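Local coordinates for protein MtN3/saliva family (Thermodesulfovibrio yellowstonii, PDB 4RNG) that probably carries sugars across the cell membrane as a small bacterial homologue of the SWEET transporters, at residues C[28-33]-C[81-86]; C[42-47]-C[75-80]; C[49-54]-C[68-73]. All blocks are in the same frame, centred on the assembly; numbering follows the deposited sequence.

In the fold
From the N terminus, helix 7-21 and helix 23-33 run in succession along one side of the subunit; helix 41-60 follows after a loop, and helix 64-87 fills the space between the two sides. Contact 1 joins the end of helix 23-33 to the end of helix 64-87 and so closes the widest loop. Contact 2 lies within it, and contact 3 within contact 2, both pairing helix 41-60 with helix 64-87; none of the three crosses another. Contacts 1 and 2 meet through Ile-30 and Ile-80, and contacts 2 and 3 through Ile-77 and Ile-51, so that the packing runs on from one contact to the next. All three contacts have residues that reach the second subunit.

Contact 1: C[28-33]-C[81-86]; sequences LKIYKT and IFMKIR. With SO4 (sulfate ion), chain I.
Met-83 lies between Ile-30 and Tyr-31, where helix 64-87 passes the C-terminal end of helix 23-33. Its CB rests on the branch methyl of Ile-30, with CB 3.7 Å from Ile-30 CG2. CG stands anti to the carbonyl carbon (chi1 -83°) and the next bond is extended, which carries SD across toward the other helix. There the sulfur sits 3.8 Å from Tyr-31 CB, about as far from the Tyr-31 backbone N, and near the plane of the ring at its edge. A bend at chi3 (-64°) then turns CE back from Tyr-31; this terminal methyl comes nearest to Ile-30 at CB, 4.4 Å from Met-83 CE, a looser approach. The contact is wholly apolar, and Ile-80 and Tyr-87 of helix 64-87 extend it around Ile-30. On another side of helix 23-33, Lys-29 NZ donates a 2.6 Å hydrogen bond to sulfate O3, and the same ammonium group also bonds to the carbonyl of Val-39 of the second subunit. Leu-41 N and Ala-42 N of the second subunit hold the sulfate as well, at the start of their helix. Packing of the first transmembrane segment on the third is characteristic of the three-helix bundle of the SemiSWEET family.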
loop_
_atom_site.group_PDB
_atom_site.type_symbol
_atom_site.label_atom_id
_atom_site.label_comp_id
_atom_site.label_asym_id
_atom_site.label_seq_id
_atom_site.Cartn_x
_atom_site.Cartn_y
_atom_site.Cartn_z
ATOM N N LEU C 28 6.521 13.193 -3.038
ATOM C CA LEU C 28 7.545 14.159 -3.414
ATOM C C LEU C 28 7.645 14.338 -4.931
ATOM O O LEU C 28 7.819 15.449 -5.425
ATOM C CB LEU C 28 8.894 13.731 -2.845
ATOM C CG LEU C 28 8.937 13.879 -1.329
ATOM C CD1 LEU C 28 10.262 13.413 -0.793
ATOM C CD2 LEU C 28 8.690 15.327 -0.979
ATOM N N LYS C 29 7.499 13.241 -5.663
ATOM C CA LYS C 29 7.639 13.264 -7.109
ATOM C C LYS C 29 6.525 14.079 -7.754
ATOM O O LYS C 29 6.774 14.899 -8.644
ATOM C CB LYS C 29 7.651 11.838 -7.655
ATOM C CG LYS C 29 7.936 11.721 -9.123
ATOM C CD LYS C 29 7.932 10.263 -9.510
ATOM C CE LYS C 29 8.132 10.091 -10.998
ATOM N NZ LYS C 29 9.119 9.026 -11.313
ATOM N N ILE C 30 5.300 13.853 -7.298
ATOM C CA ILE C 30 4.168 14.609 -7.801
ATOM C C ILE C 30 4.365 16.087 -7.499
ATOM O O ILE C 30 4.154 16.934 -8.359
ATOM C CB ILE C 30 2.849 14.104 -7.189
ATOM C CG1 ILE C 30 2.563 12.687 -7.690
ATOM C CG2 ILE C 30 1.706 15.023 -7.562
ATOM C CD1 ILE C 30 1.375 12.032 -7.029
ATOM N N TYR C 31 4.831 16.377 -6.287
ATOM C CA TYR C 31 5.073 17.748 -5.843
ATOM C C TYR C 31 6.174 18.454 -6.616
ATOM O O TYR C 31 6.056 19.632 -6.967
ATOM C CB TYR C 31 5.461 17.774 -4.376
ATOM C CG TYR C 31 5.798 19.160 -3.917
ATOM C CD1 TYR C 31 4.822 20.133 -3.813
ATOM C CD2 TYR C 31 7.112 19.513 -3.649
ATOM C CE1 TYR C 31 5.136 21.409 -3.406
ATOM C CE2 TYR C 31 7.440 20.788 -3.243
ATOM C CZ TYR C 31 6.447 21.735 -3.125
ATOM O OH TYR C 31 6.760 23.017 -2.724
ATOM N N LYS C 32 7.253 17.731 -6.868
ATOM C CA LYS C 32 8.399 18.331 -7.509
ATOM C C LYS C 32 8.077 18.606 -8.972
ATOM O O LYS C 32 8.452 19.650 -9.500
ATOM C CB LYS C 32 9.615 17.422 -7.363
ATOM C CG LYS C 32 10.812 17.798 -8.225
ATOM C CD LYS C 32 11.971 16.841 -7.955
ATOM C CE LYS C 32 13.156 17.106 -8.863
ATOM N NZ LYS C 32 14.274 16.152 -8.587
ATOM N N THR C 33 7.341 17.701 -9.609
ATOM C CA THR C 33 7.029 17.852 -11.031
ATOM C C THR C 33 5.659 18.473 -11.284
ATOM O O THR C 33 5.348 18.841 -12.414
ATOM C CB THR C 33 7.072 16.515 -11.769
ATOM O OG1 THR C 33 5.992 15.681 -11.319
ATOM C CG2 THR C 33 8.404 15.821 -11.528
ATOM N N ILE C 81 -3.717 11.978 -2.909
ATOM C CA ILE C 81 -5.029 12.207 -3.521
ATOM C C ILE C 81 -5.253 13.709 -3.780
ATOM O O ILE C 81 -5.712 14.113 -4.851
ATOM C CB ILE C 81 -6.170 11.652 -2.637
ATOM C CG1 ILE C 81 -6.072 10.129 -2.552
ATOM C CG2 ILE C 81 -7.534 12.069 -3.177
ATOM C CD1 ILE C 81 -7.120 9.490 -1.647
ATOM N N PHE C 82 -4.900 14.525 -2.792
ATOM C CA PHE C 82 -5.036 15.976 -2.872
ATOM C C PHE C 82 -4.196 16.581 -4.026
ATOM O O PHE C 82 -4.654 17.493 -4.718
ATOM C CB PHE C 82 -4.675 16.591 -1.522
ATOM C CG PHE C 82 -4.784 18.074 -1.481
ATOM C CD1 PHE C 82 -3.733 18.881 -1.883
ATOM C CD2 PHE C 82 -5.938 18.667 -1.018
ATOM C CE1 PHE C 82 -3.834 20.254 -1.832
ATOM C CE2 PHE C 82 -6.047 20.038 -0.974
ATOM C CZ PHE C 82 -4.990 20.832 -1.388
ATOM N N MET C 83 -2.967 16.099 -4.210
ATOM C CA MET C 83 -2.118 16.574 -5.301
ATOM C C MET C 83 -2.520 16.035 -6.679
ATOM O O MET C 83 -2.321 16.707 -7.705
ATOM C CB MET C 83 -0.652 16.244 -5.030
ATOM C CG MET C 83 0.052 17.243 -4.129
ATOM S SD MET C 83 1.798 16.858 -3.940
ATOM C CE MET C 83 1.698 15.266 -3.101
ATOM N N LYS C 84 -3.065 14.823 -6.708
ATOM C CA LYS C 84 -3.645 14.296 -7.935
ATOM C C LYS C 84 -4.784 15.219 -8.404
ATOM O O LYS C 84 -4.849 15.582 -9.580
ATOM C CB LYS C 84 -4.139 12.869 -7.726
ATOM C CG LYS C 84 -4.875 12.267 -8.916
ATOM C CD LYS C 84 -3.947 11.913 -10.072
ATOM C CE LYS C 84 -4.701 11.112 -11.136
ATOM N NZ LYS C 84 -4.117 11.271 -12.483
ATOM N N ILE C 85 -5.651 15.631 -7.478
ATOM C CA ILE C 85 -6.737 16.555 -7.814
ATOM C C ILE C 85 -6.244 17.975 -8.111
ATOM O O ILE C 85 -6.713 18.606 -9.057
ATOM C CB ILE C 85 -7.781 16.630 -6.681
ATOM C CG1 ILE C 85 -8.388 15.251 -6.429
ATOM C CG2 ILE C 85 -8.905 17.590 -7.040
ATOM C CD1 ILE C 85 -9.233 15.183 -5.198
ATOM N N ARG C 86 -5.270 18.457 -7.342
ATOM C CA ARG C 86 -4.705 19.795 -7.549
ATOM C C ARG C 86 -3.979 19.976 -8.869
ATOM O O ARG C 86 -4.129 21.012 -9.503
ATOM C CB ARG C 86 -3.749 20.162 -6.415
ATOM C CG ARG C 86 -2.911 21.408 -6.695
ATOM C CD ARG C 86 -2.153 21.887 -5.459
ATOM N NE ARG C 86 -1.220 22.966 -5.782
ATOM C CZ ARG C 86 -1.518 24.261 -5.821
ATOM N NH1 ARG C 86 -2.750 24.667 -5.567
ATOM N NH2 ARG C 86 -0.574 25.148 -6.121
HETATM S S SO4 I . 11.726 7.229 -9.493
HETATM O O1 SO4 I . 12.132 8.629 -9.572
HETATM O O2 SO4 I . 12.785 6.386 -10.056
HETATM O O3 SO4 I . 10.497 7.047 -10.263
HETATM O O4 SO4 I . 11.470 6.893 -8.093
#

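Contact 2: C[42-47]-C[75-80]; sequences AMFIFM and ILIFLI. With SO4 (sulfate ion), chain K.
The ring of Phe-44 presents a broad flat surface to Ile-80 and an edge to Ile-77. Ile-80 CG2 is the bump on the face: it stands 3.8 Å from the centroid of the Phe-44 ring, only 8° off the ring normal, in a CH-pi contact. The other branch of Ile-80 reaches the rim, its CD1 3.8 Å from Phe-44 CE1, so both branches lie on one side of the ring, one over its centre and the other out by CE1 and CZ. Ile-77 comes from the edge instead, with CG1 near the ring plane and 3.9 Å from Phe-44 CD1. Its two branches divide the work: CG2 lies against the Phe-44 carbonyl oxygen, while the longer branch meets the ring with CG1 and, extended at chi2 (180°), reaches Met-47 CB with CD1 at 3.8 Å. Ile-77 thus lies along the groove between Phe-44 and Met-47, one turn apart on helix 41-60. Leu-23 of helix 23-33 touches Phe-44, Ile-77 and Ile-80, which brings that helix into the same core. Met-47 also packs on Thr-19 of the second subunit, while Ala-42 N makes a weak hydrogen bond to a sulfate, probably from the crystallisation liquor. The axes of segments 42-47 and 75-80 approach to 9.9 Å, with 149° between their N-to-C directions, the antiparallel packing of the second and third transmembrane helices in the SemiSWEET three-helix bundle.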
loop_
_atom_site.group_PDB
_atom_site.type_symbol
_atom_site.label_atom_id
_atom_site.label_comp_id
_atom_site.label_asym_id
_atom_site.label_seq_id
_atom_site.Cartn_x
_atom_site.Cartn_y
_atom_site.Cartn_z
ATOM N N ALA C 42 -7.715 5.709 -8.787
ATOM C CA ALA C 42 -8.524 4.599 -8.279
ATOM C C ALA C 42 -7.763 3.827 -7.227
ATOM O O ALA C 42 -8.298 3.529 -6.161
ATOM C CB ALA C 42 -8.957 3.671 -9.410
ATOM N N MET C 43 -6.510 3.517 -7.533
ATOM C CA MET C 43 -5.652 2.780 -6.624
ATOM C C MET C 43 -5.602 3.447 -5.256
ATOM O O MET C 43 -5.727 2.777 -4.228
ATOM C CB MET C 43 -4.233 2.630 -7.192
ATOM C CG MET C 43 -3.262 2.089 -6.158
ATOM S SD MET C 43 -1.547 2.004 -6.665
ATOM C CE MET C 43 -0.757 1.831 -5.064
ATOM N N PHE C 44 -5.413 4.760 -5.229
ATOM C CA PHE C 44 -5.263 5.417 -3.939
ATOM C C PHE C 44 -6.609 5.610 -3.250
ATOM O O PHE C 44 -6.685 5.551 -2.019
ATOM C CB PHE C 44 -4.532 6.740 -4.090
ATOM C CG PHE C 44 -3.052 6.575 -4.266
ATOM C CD1 PHE C 44 -2.251 6.255 -3.187
ATOM C CD2 PHE C 44 -2.470 6.693 -5.518
ATOM C CE1 PHE C 44 -0.897 6.077 -3.350
ATOM C CE2 PHE C 44 -1.112 6.521 -5.686
ATOM C CZ PHE C 44 -0.323 6.212 -4.599
ATOM N N ILE C 45 -7.671 5.795 -4.031
ATOM C CA ILE C 45 -9.001 5.889 -3.449
ATOM C C ILE C 45 -9.314 4.644 -2.649
ATOM O O ILE C 45 -9.627 4.705 -1.468
ATOM C CB ILE C 45 -10.088 6.032 -4.520
ATOM C CG1 ILE C 45 -10.052 7.398 -5.193
ATOM C CG2 ILE C 45 -11.452 5.874 -3.902
ATOM C CD1 ILE C 45 -11.112 7.499 -6.305
ATOM N N PHE C 46 -9.206 3.505 -3.309
ATOM C CA PHE C 46 -9.513 2.243 -2.677
ATOM C C PHE C 46 -8.463 1.836 -1.639
ATOM O O PHE C 46 -8.787 1.142 -0.683
ATOM C CB PHE C 46 -9.710 1.184 -3.753
ATOM C CG PHE C 46 -11.013 1.342 -4.491
ATOM C CD1 PHE C 46 -12.208 0.997 -3.890
ATOM C CD2 PHE C 46 -11.042 1.863 -5.769
ATOM C CE1 PHE C 46 -13.407 1.160 -4.553
ATOM C CE2 PHE C 46 -12.239 2.023 -6.438
ATOM C CZ PHE C 46 -13.422 1.673 -5.828
ATOM N N MET C 47 -7.207 2.230 -1.844
ATOM C CA MET C 47 -6.177 1.958 -0.852
ATOM C C MET C 47 -6.600 2.603 0.472
ATOM O O MET C 47 -6.551 1.963 1.523
ATOM C CB MET C 47 -4.806 2.513 -1.270
ATOM C CG MET C 47 -3.863 1.511 -1.921
ATOM S SD MET C 47 -3.776 -0.083 -1.078
ATOM C CE MET C 47 -2.987 0.375 0.454
ATOM N N ILE C 75 -2.785 9.410 6.175
ATOM C CA ILE C 75 -2.393 10.799 6.039
ATOM C C ILE C 75 -1.607 11.025 4.769
ATOM O O ILE C 75 -1.883 11.952 4.011
ATOM C CB ILE C 75 -1.566 11.280 7.234
ATOM C CG1 ILE C 75 -2.467 11.422 8.467
ATOM C CG2 ILE C 75 -0.959 12.640 6.933
ATOM C CD1 ILE C 75 -1.976 10.716 9.689
ATOM N N LEU C 76 -0.625 10.166 4.537
ATOM C CA LEU C 76 0.240 10.320 3.380
ATOM C C LEU C 76 -0.530 10.075 2.078
ATOM O O LEU C 76 -0.345 10.784 1.085
ATOM C CB LEU C 76 1.441 9.371 3.505
ATOM C CG LEU C 76 2.384 9.657 4.684
ATOM C CD1 LEU C 76 3.450 8.592 4.782
ATOM C CD2 LEU C 76 3.020 11.051 4.610
ATOM N N ILE C 77 -1.435 9.100 2.107
ATOM C CA ILE C 77 -2.233 8.784 0.928
ATOM C C ILE C 77 -3.151 9.931 0.594
ATOM O O ILE C 77 -3.301 10.297 -0.572
ATOM C CB ILE C 77 -3.037 7.503 1.111
ATOM C CG1 ILE C 77 -2.152 6.317 0.752
ATOM C CG2 ILE C 77 -4.241 7.475 0.197
ATOM C CD1 ILE C 77 -2.842 4.992 0.904
ATOM N N PHE C 78 -3.728 10.535 1.627
ATOM C CA PHE C 78 -4.541 11.707 1.409
ATOM C C PHE C 78 -3.738 12.825 0.734
ATOM O O PHE C 78 -4.274 13.520 -0.130
ATOM C CB PHE C 78 -5.140 12.216 2.703
ATOM C CG PHE C 78 -5.772 13.545 2.556
ATOM C CD1 PHE C 78 -7.019 13.661 1.963
ATOM C CD2 PHE C 78 -5.119 14.682 2.975
ATOM C CE1 PHE C 78 -7.604 14.891 1.805
ATOM C CE2 PHE C 78 -5.702 15.925 2.818
ATOM C CZ PHE C 78 -6.944 16.025 2.230
ATOM N N LEU C 79 -2.483 13.030 1.118
ATOM C CA LEU C 79 -1.698 14.047 0.414
ATOM C C LEU C 79 -1.682 13.788 -1.061
ATOM O O LEU C 79 -1.910 14.689 -1.853
ATOM C CB LEU C 79 -0.246 14.115 0.890
ATOM C CG LEU C 79 0.100 15.152 1.935
ATOM C CD1 LEU C 79 -0.706 14.910 3.183
ATOM C CD2 LEU C 79 1.576 15.054 2.203
ATOM N N ILE C 80 -1.418 12.533 -1.410
ATOM C CA ILE C 80 -1.296 12.117 -2.789
ATOM C C ILE C 80 -2.598 12.343 -3.530
ATOM O O ILE C 80 -2.581 12.857 -4.648
ATOM C CB ILE C 80 -0.864 10.642 -2.887
ATOM C CG1 ILE C 80 0.594 10.523 -2.430
ATOM C CG2 ILE C 80 -1.002 10.131 -4.298
ATOM C CD1 ILE C 80 1.038 9.106 -2.144
HETATM S S SO4 K . -7.538 6.872 -12.665
HETATM O O1 SO4 K . -6.401 7.642 -12.162
HETATM O O2 SO4 K . -7.871 7.360 -14.005
HETATM O O3 SO4 K . -8.686 7.058 -11.786
HETATM O O4 SO4 K . -7.197 5.446 -12.680
#

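Contact 3: C[49-54]-C[68-73]; sequences IGITLW and LANLIS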
loop_
_atom_site.group_PDB
_atom_site.type_symbol
_atom_site.label_atom_id
_atom_site.label_comp_id
_atom_site.label_asym_id
_atom_site.label_seq_id
_atom_site.Cartn_x
_atom_site.Cartn_y
_atom_site.Cartn_z
ATOM N N ILE C 49 -9.601 3.445 1.736
ATOM C CA ILE C 49 -10.654 2.708 2.452
ATOM C C ILE C 49 -10.139 1.412 3.047
ATOM O O ILE C 49 -10.415 1.121 4.217
ATOM C CB ILE C 49 -11.853 2.381 1.576
ATOM C CG1 ILE C 49 -12.530 3.659 1.120
ATOM C CG2 ILE C 49 -12.854 1.562 2.345
ATOM C CD1 ILE C 49 -12.324 3.871 -0.299
ATOM N N GLY C 50 -9.396 0.636 2.247
ATOM C CA GLY C 50 -8.849 -0.621 2.714
ATOM C C GLY C 50 -7.985 -0.401 3.933
ATOM O O GLY C 50 -8.134 -1.080 4.944
ATOM N N ILE C 51 -7.140 0.617 3.854
ATOM C CA ILE C 51 -6.243 0.988 4.937
ATOM C C ILE C 51 -6.998 1.408 6.193
ATOM O O ILE C 51 -6.582 1.081 7.305
ATOM C CB ILE C 51 -5.306 2.130 4.492
ATOM C CG1 ILE C 51 -4.203 1.555 3.618
ATOM C CG2 ILE C 51 -4.666 2.827 5.689
ATOM C CD1 ILE C 51 -3.200 2.563 3.209
ATOM N N THR C 52 -8.126 2.089 6.018
ATOM C CA THR C 52 -8.982 2.404 7.154
ATOM C C THR C 52 -9.523 1.117 7.799
ATOM O O THR C 52 -9.634 1.025 9.020
ATOM C CB THR C 52 -10.146 3.311 6.747
ATOM O OG1 THR C 52 -11.321 2.504 6.596
ATOM N N LEU C 53 -9.890 0.134 6.982
ATOM C CA LEU C 53 -10.292 -1.173 7.508
ATOM C C LEU C 53 -9.136 -1.940 8.161
ATOM O O LEU C 53 -9.331 -2.629 9.148
ATOM C CB LEU C 53 -10.913 -2.021 6.403
ATOM C CG LEU C 53 -12.366 -1.700 6.096
ATOM C CD1 LEU C 53 -12.912 -2.629 5.016
ATOM C CD2 LEU C 53 -13.143 -1.892 7.377
ATOM N N TRP C 54 -7.932 -1.841 7.602
ATOM C CA TRP C 54 -6.767 -2.442 8.243
ATOM C C TRP C 54 -6.553 -1.823 9.632
ATOM O O TRP C 54 -6.170 -2.503 10.577
ATOM C CB TRP C 54 -5.519 -2.239 7.391
ATOM C CG TRP C 54 -5.363 -3.240 6.314
ATOM C CD1 TRP C 54 -5.341 -2.998 4.973
ATOM C CD2 TRP C 54 -5.203 -4.651 6.467
ATOM N NE1 TRP C 54 -5.174 -4.169 4.286
ATOM C CE2 TRP C 54 -5.094 -5.212 5.193
ATOM C CE3 TRP C 54 -5.145 -5.507 7.579
ATOM C CZ2 TRP C 54 -4.921 -6.577 4.971
ATOM C CZ3 TRP C 54 -4.986 -6.862 7.368
ATOM C CH2 TRP C 54 -4.873 -7.385 6.072
ATOM N N LEU C 68 -0.630 1.847 13.875
ATOM C CA LEU C 68 0.186 2.997 13.554
ATOM C C LEU C 68 0.438 3.154 12.047
ATOM O O LEU C 68 0.263 4.234 11.471
ATOM C CB LEU C 68 1.527 2.877 14.278
ATOM C CG LEU C 68 1.495 3.136 15.787
ATOM C CD1 LEU C 68 2.892 3.056 16.384
ATOM C CD2 LEU C 68 0.852 4.442 16.116
ATOM N N ALA C 69 0.866 2.074 11.413
ATOM C CA ALA C 69 1.204 2.135 10.000
ATOM C C ALA C 69 0.014 2.597 9.177
ATOM O O ALA C 69 0.167 3.304 8.179
ATOM C CB ALA C 69 1.702 0.796 9.505
ATOM N N ASN C 70 -1.172 2.163 9.564
ATOM C CA ASN C 70 -2.318 2.478 8.741
ATOM C C ASN C 70 -2.829 3.907 8.918
ATOM O O ASN C 70 -3.112 4.601 7.928
ATOM C CB ASN C 70 -3.398 1.430 8.994
ATOM C CG ASN C 70 -3.083 0.115 8.284
ATOM O OD1 ASN C 70 -3.336 -0.021 7.090
ATOM N ND2 ASN C 70 -2.433 -0.796 8.974
ATOM N N LEU C 71 -2.835 4.398 10.150
ATOM C CA LEU C 71 -3.204 5.788 10.377
ATOM C C LEU C 71 -2.282 6.720 9.602
ATOM O O LEU C 71 -2.735 7.633 8.922
ATOM C CB LEU C 71 -3.179 6.123 11.858
ATOM C CG LEU C 71 -4.298 5.428 12.639
ATOM C CD1 LEU C 71 -4.157 5.632 14.148
ATOM C CD2 LEU C 71 -5.657 5.855 12.143
ATOM N N ILE C 72 -0.980 6.498 9.730
ATOM C CA ILE C 72 -0.022 7.361 9.092
ATOM C C ILE C 72 -0.027 7.207 7.567
ATOM O O ILE C 72 0.114 8.203 6.854
ATOM C CB ILE C 72 1.374 7.116 9.677
ATOM C CG1 ILE C 72 1.327 7.288 11.196
ATOM C CG2 ILE C 72 2.399 8.062 9.066
ATOM C CD1 ILE C 72 2.519 6.718 11.870
ATOM N N SER C 73 -0.156 5.987 7.044
ATOM C CA SER C 73 -0.275 5.839 5.579
ATOM C C SER C 73 -1.475 6.623 5.043
ATOM O O SER C 73 -1.408 7.224 3.980
ATOM C CB SER C 73 -0.379 4.375 5.155
ATOM O OG SER C 73 0.798 3.676 5.473
#
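Ile-51 and Trp-54 close around Asn-70 where the second and third transmembrane helices of the SemiSWEET bundle run antiparallel, the axes of segments 49-54 and 68-73 approaching to 8.6 Å. At the start of the segment, the Ile-49 carbonyl accepts Leu-53 N and the Thr-52 hydroxyl. Ile-51 then touches the partner helix with both branches: CG2 sits 3.3 Å from the Asn-70 backbone O and 3.4 Å from its OD1, while CD1 reaches Ser-73 CB at 3.9 Å. The Ile-51 carbonyl oxygen also stands close to Asn-70 OD1, but both are acceptors and the pair is not a hydrogen bond. One turn on, Trp-54 CB lies 3.1 Å from Asn-70 OD1, a tight approach, and the indole and amide planes are 24° apart. Beyond CB the indole leads away, and its NE1 donates to Thr-19 OG1 of the second subunit. Asn-70 ND2 bonds to the carbonyl of Val-66, which would set the amide's rotation and is consistent with OD1 being turned to helix 41-60. Ser-73 meanwhile links to helix 7-21 through Thr-20 and turns its OG back onto its own helix, 2.8 Å from Ala-69 O and tilted 27° from that carbonyl plane.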